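Local structure of probable sugar kinase (Clostridium perfringens, 3KZH) at residues A[7-12]-A[50-55]; A[183-188]-A[265-270]; A[231-236]-A[275-280]. The protein is probably a sugar kinase of the pfkB (ribokinase-like) family, expected to transfer a phosphoryl group from a nucleotide to a carbohydrate. All blocks are in the same frame, centred on the assembly; numbering follows the deposited sequence.

How the contacts relate
All three contacts lay helices against the large mixed central sheet of a ribokinase-like domain: helix 44-54 in contact 1, helix 255-268 in contact 2 and helix 273-288 in contact 3. Contact 2 touches both others. Its centre lies about 12 Å from that of contact 1, where Leu9 CG meets Met268 CE at 3.5 Å, and about 9 Å from that of contact 3, where the rings of Tyr265 and Phe279 stack. Contacts 1 and 3, about 19 Å between centres, do not touch. Contact 2 holds Lys187, which is bonded to the glucopyranose; the Ile231 side chain is about 6 Å from the sugar and that of Met52 about 13 Å.

Contact 1 (A[7-12]-A[50-55])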
# COMPACT_ATOMS: atom_id res chain seq x y z
N PRO A 7 -16.60 -17.07 23.09
CA PRO A 7 -16.34 -15.73 23.63
C PRO A 7 -15.19 -14.98 22.94
O PRO A 7 -14.21 -15.58 22.50
CB PRO A 7 -16.02 -16.01 25.11
CG PRO A 7 -15.60 -17.43 25.14
CD PRO A 7 -16.58 -18.05 24.19
N TYR A 8 -15.36 -13.67 22.81
CA TYR A 8 -14.39 -12.82 22.15
C TYR A 8 -14.03 -11.57 22.94
O TYR A 8 -14.78 -11.14 23.82
CB TYR A 8 -14.90 -12.41 20.75
CG TYR A 8 -16.17 -11.55 20.76
CD1 TYR A 8 -16.09 -10.14 20.72
CD2 TYR A 8 -17.45 -12.14 20.84
CE1 TYR A 8 -17.25 -9.34 20.75
CE2 TYR A 8 -18.62 -11.35 20.87
CZ TYR A 8 -18.50 -9.96 20.83
OH TYR A 8 -19.62 -9.19 20.89
N LEU A 9 -12.94 -10.93 22.51
CA LEU A 9 -12.46 -9.68 23.09
C LEU A 9 -12.61 -8.63 22.01
O LEU A 9 -12.20 -8.85 20.87
CB LEU A 9 -10.98 -9.76 23.49
CG LEU A 9 -10.54 -8.87 24.67
CD1 LEU A 9 -9.34 -9.49 25.29
CD2 LEU A 9 -10.29 -7.40 24.36
N LEU A 10 -13.15 -7.48 22.41
CA LEU A 10 -13.32 -6.38 21.49
C LEU A 10 -12.28 -5.31 21.70
O LEU A 10 -11.97 -4.94 22.83
CB LEU A 10 -14.73 -5.79 21.59
CG LEU A 10 -15.13 -4.61 20.69
CD1 LEU A 10 -15.06 -4.97 19.21
CD2 LEU A 10 -16.53 -4.17 21.06
N VAL A 11 -11.68 -4.88 20.59
CA VAL A 11 -10.70 -3.81 20.59
C VAL A 11 -11.35 -2.75 19.70
O VAL A 11 -11.81 -3.07 18.60
CB VAL A 11 -9.31 -4.26 20.01
CG1 VAL A 11 -8.30 -3.11 20.05
CG2 VAL A 11 -8.75 -5.45 20.78
N PHE A 12 -11.47 -1.54 20.22
CA PHE A 12 -12.09 -0.42 19.49
C PHE A 12 -11.08 0.73 19.37
O PHE A 12 -10.68 1.29 20.38
CB PHE A 12 -13.37 0.02 20.24
CG PHE A 12 -14.16 1.12 19.56
CD1 PHE A 12 -15.12 0.80 18.58
CD2 PHE A 12 -13.99 2.47 19.93
CE1 PHE A 12 -15.91 1.82 17.96
CE2 PHE A 12 -14.76 3.50 19.32
CZ PHE A 12 -15.73 3.17 18.33
N GLU A 50 -3.58 -7.17 16.79
CA GLU A 50 -2.67 -8.08 16.08
C GLU A 50 -1.97 -9.02 17.06
O GLU A 50 -2.04 -10.24 16.88
CB GLU A 50 -1.61 -7.35 15.21
CG GLU A 50 -0.95 -8.31 14.19
CD GLU A 50 0.27 -7.80 13.43
OE1 GLU A 50 0.37 -6.60 13.10
OE2 GLU A 50 1.14 -8.64 13.11
N ASN A 51 -1.38 -8.45 18.12
CA ASN A 51 -0.67 -9.20 19.17
C ASN A 51 -1.58 -10.25 19.85
O ASN A 51 -1.12 -11.35 20.19
CB ASN A 51 -0.13 -8.26 20.25
CG ASN A 51 1.03 -7.40 19.78
OD1 ASN A 51 0.89 -6.17 19.63
ND2 ASN A 51 2.18 -8.01 19.62
N MSE A 52 -2.87 -9.91 19.98
CA MSE A 52 -3.91 -10.75 20.58
C MSE A 52 -4.26 -11.95 19.70
O MSE A 52 -4.31 -13.09 20.16
CB MSE A 52 -5.19 -9.93 20.83
CG MSE A 52 -5.30 -9.31 22.21
SE MSE A 52 -6.98 -8.45 22.57
CE MSE A 52 -6.44 -7.47 24.19
N ALA A 53 -4.50 -11.68 18.42
CA ALA A 53 -4.84 -12.70 17.42
C ALA A 53 -3.64 -13.64 17.21
O ALA A 53 -3.82 -14.85 17.02
CB ALA A 53 -5.22 -12.03 16.12
N ARG A 54 -2.43 -13.07 17.34
CA ARG A 54 -1.18 -13.82 17.19
C ARG A 54 -0.98 -14.88 18.28
O ARG A 54 -0.39 -15.92 18.02
CB ARG A 54 0.03 -12.88 17.17
CG ARG A 54 0.36 -12.37 15.77
CD ARG A 54 1.50 -11.36 15.76
NE ARG A 54 1.93 -11.04 14.40
CZ ARG A 54 2.88 -11.70 13.73
NH1 ARG A 54 3.51 -12.72 14.29
NH2 ARG A 54 3.17 -11.37 12.49
N VAL A 55 -1.50 -14.63 19.48
CA VAL A 55 -1.38 -15.57 20.58
C VAL A 55 -2.62 -16.44 20.77
O VAL A 55 -2.74 -17.17 21.76
CB VAL A 55 -0.94 -14.89 21.90
CG1 VAL A 55 0.45 -14.28 21.74
CG2 VAL A 55 -1.94 -13.84 22.35
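Met52 is extended beyond CG, with chi2 at -174° and chi3 at -166°, which puts its selenium and terminal methyl beside Leu9 and Val11 on the strand. Leu9 answers with CG swung far from its own backbone N (chi1 -151°), and both its methyls meet the end of the selenomethionine. Leu9 CD1 lies 3.7 Å from both Met52 SE and Met52 CE, and Leu9 CD2 is 3.9 Å from the same two atoms; the two side chains cross at about a right angle. Val11, two residues on and on the same side of the strand, adds CG2 at 3.9 Å from Met52 SE. A long, flexible, unbranched side chain suits this place because it spans much of the 9.0 Å between Leu9 CA and Met52 CA and ends in an apolar tip. Elsewhere on the helix, Arg54 NE makes a salt bridge to Glu50 OE2 at 2.8 Å, one turn apart and away from the apolar contact. The strand 9-12 is flanked by parallel strands 59-62 and 139-143, and Met52 also packs on Thr59, on Val141 and on Ala261 of helix 255-268, which joins helix 44-54 over this part of the sheet.

Contact 2 (A[183-188]-A[265-270]). With BGC (beta-D-glucopyranose), chain C.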
# COMPACT_ATOMS: atom_id res chain seq x y z
N PHE A 183 -13.70 2.04 34.26
CA PHE A 183 -12.89 0.98 33.69
C PHE A 183 -12.66 -0.15 34.67
O PHE A 183 -12.57 0.06 35.89
CB PHE A 183 -11.53 1.54 33.24
CG PHE A 183 -11.58 2.30 31.95
CD1 PHE A 183 -11.49 1.63 30.72
CD2 PHE A 183 -11.71 3.70 31.94
CE1 PHE A 183 -11.53 2.33 29.48
CE2 PHE A 183 -11.74 4.42 30.72
CZ PHE A 183 -11.65 3.73 29.49
N HIS A 184 -12.62 -1.37 34.13
CA HIS A 184 -12.36 -2.59 34.89
C HIS A 184 -10.83 -2.72 35.07
O HIS A 184 -10.36 -3.23 36.08
CB HIS A 184 -12.94 -3.79 34.11
CG HIS A 184 -12.48 -5.14 34.58
ND1 HIS A 184 -11.19 -5.59 34.42
CD2 HIS A 184 -13.16 -6.15 35.17
CE1 HIS A 184 -11.10 -6.82 34.89
NE2 HIS A 184 -12.28 -7.18 35.35
N THR A 185 -10.09 -2.26 34.07
CA THR A 185 -8.64 -2.34 34.11
C THR A 185 -8.03 -1.12 33.49
O THR A 185 -8.52 -0.61 32.48
CB THR A 185 -8.12 -3.61 33.34
OG1 THR A 185 -8.54 -4.79 34.04
CG2 THR A 185 -6.58 -3.64 33.20
N ILE A 186 -7.01 -0.58 34.16
CA ILE A 186 -6.25 0.53 33.60
C ILE A 186 -4.81 0.01 33.53
O ILE A 186 -4.40 -0.83 34.33
CB ILE A 186 -6.39 1.87 34.42
CG1 ILE A 186 -5.97 1.71 35.88
CG2 ILE A 186 -7.81 2.43 34.29
CD1 ILE A 186 -5.56 3.01 36.52
N LYS A 187 -4.04 0.49 32.55
CA LYS A 187 -2.68 0.06 32.36
C LYS A 187 -1.74 1.29 32.08
O LYS A 187 -1.30 1.52 30.92
CB LYS A 187 -2.57 -0.99 31.25
CG LYS A 187 -1.38 -1.99 31.46
CD LYS A 187 -0.07 -1.50 30.95
CE LYS A 187 -0.09 -1.15 29.48
NZ LYS A 187 0.58 0.07 29.19
N PRO A 188 -1.45 2.08 33.12
CA PRO A 188 -0.57 3.21 32.86
C PRO A 188 0.89 2.96 33.20
O PRO A 188 1.22 1.92 33.75
CB PRO A 188 -1.17 4.30 33.76
CG PRO A 188 -1.60 3.53 34.95
CD PRO A 188 -2.25 2.34 34.34
N TYR A 265 -5.16 -11.98 26.84
CA TYR A 265 -4.97 -13.44 26.82
C TYR A 265 -5.23 -14.04 28.22
O TYR A 265 -5.97 -15.03 28.34
CB TYR A 265 -3.54 -13.78 26.35
CG TYR A 265 -3.21 -15.26 26.30
CD1 TYR A 265 -3.45 -16.02 25.14
CD2 TYR A 265 -2.70 -15.93 27.45
CE1 TYR A 265 -3.20 -17.42 25.12
CE2 TYR A 265 -2.45 -17.32 27.44
CZ TYR A 265 -2.71 -18.06 26.27
OH TYR A 265 -2.48 -19.42 26.28
N GLY A 266 -4.62 -13.42 29.24
CA GLY A 266 -4.74 -13.87 30.62
C GLY A 266 -6.16 -13.92 31.15
O GLY A 266 -6.55 -14.89 31.79
N TYR A 267 -6.93 -12.87 30.85
CA TYR A 267 -8.33 -12.74 31.24
C TYR A 267 -9.22 -13.80 30.59
O TYR A 267 -10.03 -14.43 31.26
CB TYR A 267 -8.86 -11.36 30.84
CG TYR A 267 -8.36 -10.18 31.66
CD1 TYR A 267 -7.62 -10.37 32.85
CD2 TYR A 267 -8.64 -8.85 31.26
CE1 TYR A 267 -7.17 -9.29 33.61
CE2 TYR A 267 -8.19 -7.74 32.04
CZ TYR A 267 -7.45 -7.98 33.21
OH TYR A 267 -6.99 -6.96 33.99
N MSE A 268 -9.00 -14.03 29.30
CA MSE A 268 -9.76 -14.99 28.50
C MSE A 268 -9.51 -16.45 28.93
O MSE A 268 -10.42 -17.28 28.91
CB MSE A 268 -9.48 -14.77 27.00
CG MSE A 268 -9.84 -13.37 26.47
SE MSE A 268 -11.75 -13.14 26.45
CE MSE A 268 -12.03 -11.33 26.69
N ASN A 269 -8.30 -16.70 29.44
CA ASN A 269 -7.92 -18.03 29.91
C ASN A 269 -8.03 -18.22 31.42
O ASN A 269 -7.58 -19.24 31.96
CB ASN A 269 -6.52 -18.41 29.39
CG ASN A 269 -6.49 -18.53 27.88
OD1 ASN A 269 -7.08 -19.44 27.31
ND2 ASN A 269 -5.83 -17.59 27.22
N LYS A 270 -8.68 -17.25 32.09
CA LYS A 270 -8.91 -17.22 33.56
C LYS A 270 -7.70 -17.53 34.45
O LYS A 270 -7.84 -18.12 35.52
CB LYS A 270 -10.10 -18.12 33.96
CG LYS A 270 -11.46 -17.67 33.46
CD LYS A 270 -11.87 -18.45 32.22
CE LYS A 270 -13.24 -18.04 31.71
NZ LYS A 270 -14.33 -18.38 32.66
C2 BGC C . 2.67 3.99 27.04
C3 BGC C . 3.83 2.95 26.97
C4 BGC C . 3.61 2.04 28.25
C5 BGC C . 2.19 1.35 28.27
C6 BGC C . 1.91 0.51 29.45
C1 BGC C . 1.35 3.23 26.98
O1 BGC C . 0.42 4.05 27.01
O2 BGC C . 2.75 4.75 26.03
O3 BGC C . 4.89 3.67 27.09
O4 BGC C . 4.58 1.15 28.28
O5 BGC C . 1.18 2.33 28.17
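Tyr267 and Thr185 reach for each other from opposite directions, the phenol from helix 255-268 and the hydroxyl from strand 185-186. Thr185 OG1 meets the tyrosine at the edge of its ring, near the ring plane, and forms a hydrogen bond with Tyr267 OH at 2.7 Å. Beside it the methyl, Thr185 CG2, lies 3.4 Å from the same Tyr267 OH, so the threonine presents both its branches to the phenol.

His184 approaches differently. Its side chain slides past Tyr267 in the opposite sense, and the two rings form an offset edge-to-face pair: the imidazole edge is turned toward the phenol face, with centroids 5.6 Å apart and planes at 75°. With CG anti to its backbone N (chi1 166°), the imidazole also brings His184 ND1 to 2.8 Å from Thr185 OG1, a second hydrogen bond on that oxygen. Around the pair, Tyr139 meets both rings, and Phe223 and Ile164 of the adjoining strands pack on Tyr267.

Past Tyr267 the helix ends in a Schellman motif, with Lys270 at positive phi and its N bonded to Tyr267 O. Two residues beyond Thr185, Lys187 bends toward the glucopyranose, and its NZ is covalently joined to the sugar's C6 at 1.4 Å; Asp166, Val168 and Glu192 hydrogen-bond the same sugar.

With one proton, Thr185 OG1 can donate to at most one of His184 and Tyr267, so at least one of them must donate to it. The threonine gives the buried Tyr267 hydroxyl a polar partner, and His184 ND1 probably helps to fix that threonine hydroxyl. The covalent bond makes Lys187 a modified lysine, so the sugar is probably an adduct and not a freely bound substrate.

Contact 3 (A[231-236]-A[275-280]); sequences IFYNDG and DIVKFA
Ile231, at the start of the strand, touches Val277 with its beta-branched base. Ile231 CB and CG2 each lie 4.1 Å from Val277 CG1, and the two side chains slide past each other in opposite directions. Branching close to the backbone suits both residues, because the main chains come near here: Ile231 CA and Val277 CA are only 7.4 Å apart.

Phe232 turns its CB away from the helix and packs instead on Leu207, Ile208 and Ser211 of helix 204-217. Tyr233 faces Val277 again. Tyr233 CG sits between the backbone N and the carbonyl carbon (chi1 62°), and Tyr233 CD2 lies 3.8 Å from Val277 CG2. The two side chains cross at about a right angle. Val277 divides its methyls, CG1 to Ile231 and CG2 to Tyr233, because both residues point to it from the same face of the strand.

Asn234 opens an Asx turn, its OD1 accepting from Gly236 N at 3.2 Å with an N-H...O angle of 161°. Gly236 adopts positive phi, a conformation that suits glycine, as the chain turns toward strand 239-244; Asp235 OD1 helps by accepting from the backbone of Val237 and Ser238.

Strand 231-234 runs antiparallel to both neighbours, 221-225 and 239-244, and lies between helix 204-217 on one face and helix 273-288 on the other, where Val277 also packs on Ile242 and Ile231 on Phe259 of helix 255-268.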
# COMPACT_ATOMS: atom_id res chain seq x y z
N ILE A 231 6.70 -4.57 36.23
CA ILE A 231 5.29 -4.25 36.35
C ILE A 231 4.83 -4.38 37.77
O ILE A 231 5.10 -5.37 38.44
CB ILE A 231 4.42 -5.23 35.48
CG1 ILE A 231 4.87 -5.21 34.01
CG2 ILE A 231 2.92 -4.98 35.65
CD1 ILE A 231 4.63 -3.95 33.24
N PHE A 232 4.08 -3.36 38.21
CA PHE A 232 3.48 -3.34 39.52
C PHE A 232 2.00 -3.68 39.28
O PHE A 232 1.37 -3.09 38.40
CB PHE A 232 3.61 -1.95 40.16
CG PHE A 232 2.93 -1.82 41.49
CD1 PHE A 232 3.58 -2.26 42.66
CD2 PHE A 232 1.60 -1.35 41.58
CE1 PHE A 232 2.91 -2.23 43.90
CE2 PHE A 232 0.92 -1.32 42.81
CZ PHE A 232 1.57 -1.76 43.97
N TYR A 233 1.44 -4.57 40.09
CA TYR A 233 0.03 -4.95 39.95
C TYR A 233 -0.75 -4.88 41.26
O TYR A 233 -0.16 -5.04 42.34
CB TYR A 233 -0.10 -6.36 39.36
CG TYR A 233 0.50 -7.50 40.19
CD1 TYR A 233 -0.27 -8.17 41.17
CD2 TYR A 233 1.81 -7.92 39.98
CE1 TYR A 233 0.27 -9.23 41.93
CE2 TYR A 233 2.36 -9.00 40.73
CZ TYR A 233 1.58 -9.64 41.71
OH TYR A 233 2.13 -10.61 42.52
N ASN A 234 -2.07 -4.78 41.15
CA ASN A 234 -2.98 -4.75 42.30
C ASN A 234 -4.41 -5.02 41.85
O ASN A 234 -4.93 -4.33 40.98
CB ASN A 234 -2.91 -3.40 43.03
CG ASN A 234 -3.46 -3.44 44.47
OD1 ASN A 234 -3.96 -4.46 44.95
ND2 ASN A 234 -3.39 -2.31 45.15
N ASP A 235 -5.04 -6.04 42.43
CA ASP A 235 -6.43 -6.37 42.12
C ASP A 235 -7.36 -6.33 43.34
O ASP A 235 -8.53 -6.72 43.28
CB ASP A 235 -6.55 -7.72 41.38
CG ASP A 235 -6.05 -8.92 42.20
OD1 ASP A 235 -6.28 -8.97 43.41
OD2 ASP A 235 -5.45 -9.84 41.61
N GLY A 236 -6.81 -5.88 44.47
CA GLY A 236 -7.56 -5.80 45.71
C GLY A 236 -7.26 -6.95 46.64
O GLY A 236 -7.32 -6.79 47.85
N ASP A 275 0.60 -14.97 36.88
CA ASP A 275 0.86 -15.59 35.58
C ASP A 275 0.46 -14.71 34.39
O ASP A 275 1.07 -14.80 33.33
CB ASP A 275 0.22 -16.99 35.51
CG ASP A 275 0.87 -18.00 36.45
OD1 ASP A 275 2.12 -18.12 36.46
OD2 ASP A 275 0.13 -18.67 37.20
N ILE A 276 -0.56 -13.85 34.58
CA ILE A 276 -1.02 -12.91 33.54
C ILE A 276 0.07 -11.85 33.33
O ILE A 276 0.43 -11.53 32.20
CB ILE A 276 -2.34 -12.16 33.95
CG1 ILE A 276 -3.50 -13.15 34.12
CG2 ILE A 276 -2.72 -11.08 32.93
CD1 ILE A 276 -4.79 -12.52 34.63
N VAL A 277 0.62 -11.38 34.46
CA VAL A 277 1.69 -10.39 34.50
C VAL A 277 2.96 -10.91 33.81
O VAL A 277 3.56 -10.20 33.02
CB VAL A 277 1.96 -9.97 36.00
CG1 VAL A 277 3.10 -9.02 36.12
CG2 VAL A 277 0.76 -9.27 36.55
N LYS A 278 3.27 -12.20 34.03
CA LYS A 278 4.43 -12.84 33.43
C LYS A 278 4.30 -13.10 31.94
O LYS A 278 5.25 -12.86 31.19
CB LYS A 278 4.76 -14.15 34.15
CG LYS A 278 5.42 -13.99 35.51
CD LYS A 278 5.68 -15.36 36.11
CE LYS A 278 5.85 -15.27 37.60
NZ LYS A 278 5.84 -16.60 38.26
N PHE A 279 3.10 -13.54 31.53
CA PHE A 279 2.77 -13.85 30.13
C PHE A 279 2.80 -12.56 29.31
O PHE A 279 3.43 -12.49 28.26
CB PHE A 279 1.39 -14.55 30.03
CG PHE A 279 1.05 -15.08 28.64
CD1 PHE A 279 1.31 -16.42 28.30
CD2 PHE A 279 0.55 -14.21 27.63
CE1 PHE A 279 1.08 -16.90 26.97
CE2 PHE A 279 0.32 -14.67 26.31
CZ PHE A 279 0.60 -16.02 25.98
N ALA A 280 2.08 -11.55 29.81
CA ALA A 280 2.01 -10.23 29.18
C ALA A 280 3.36 -9.52 29.13
O ALA A 280 3.64 -8.79 28.18
CB ALA A 280 0.98 -9.39 29.90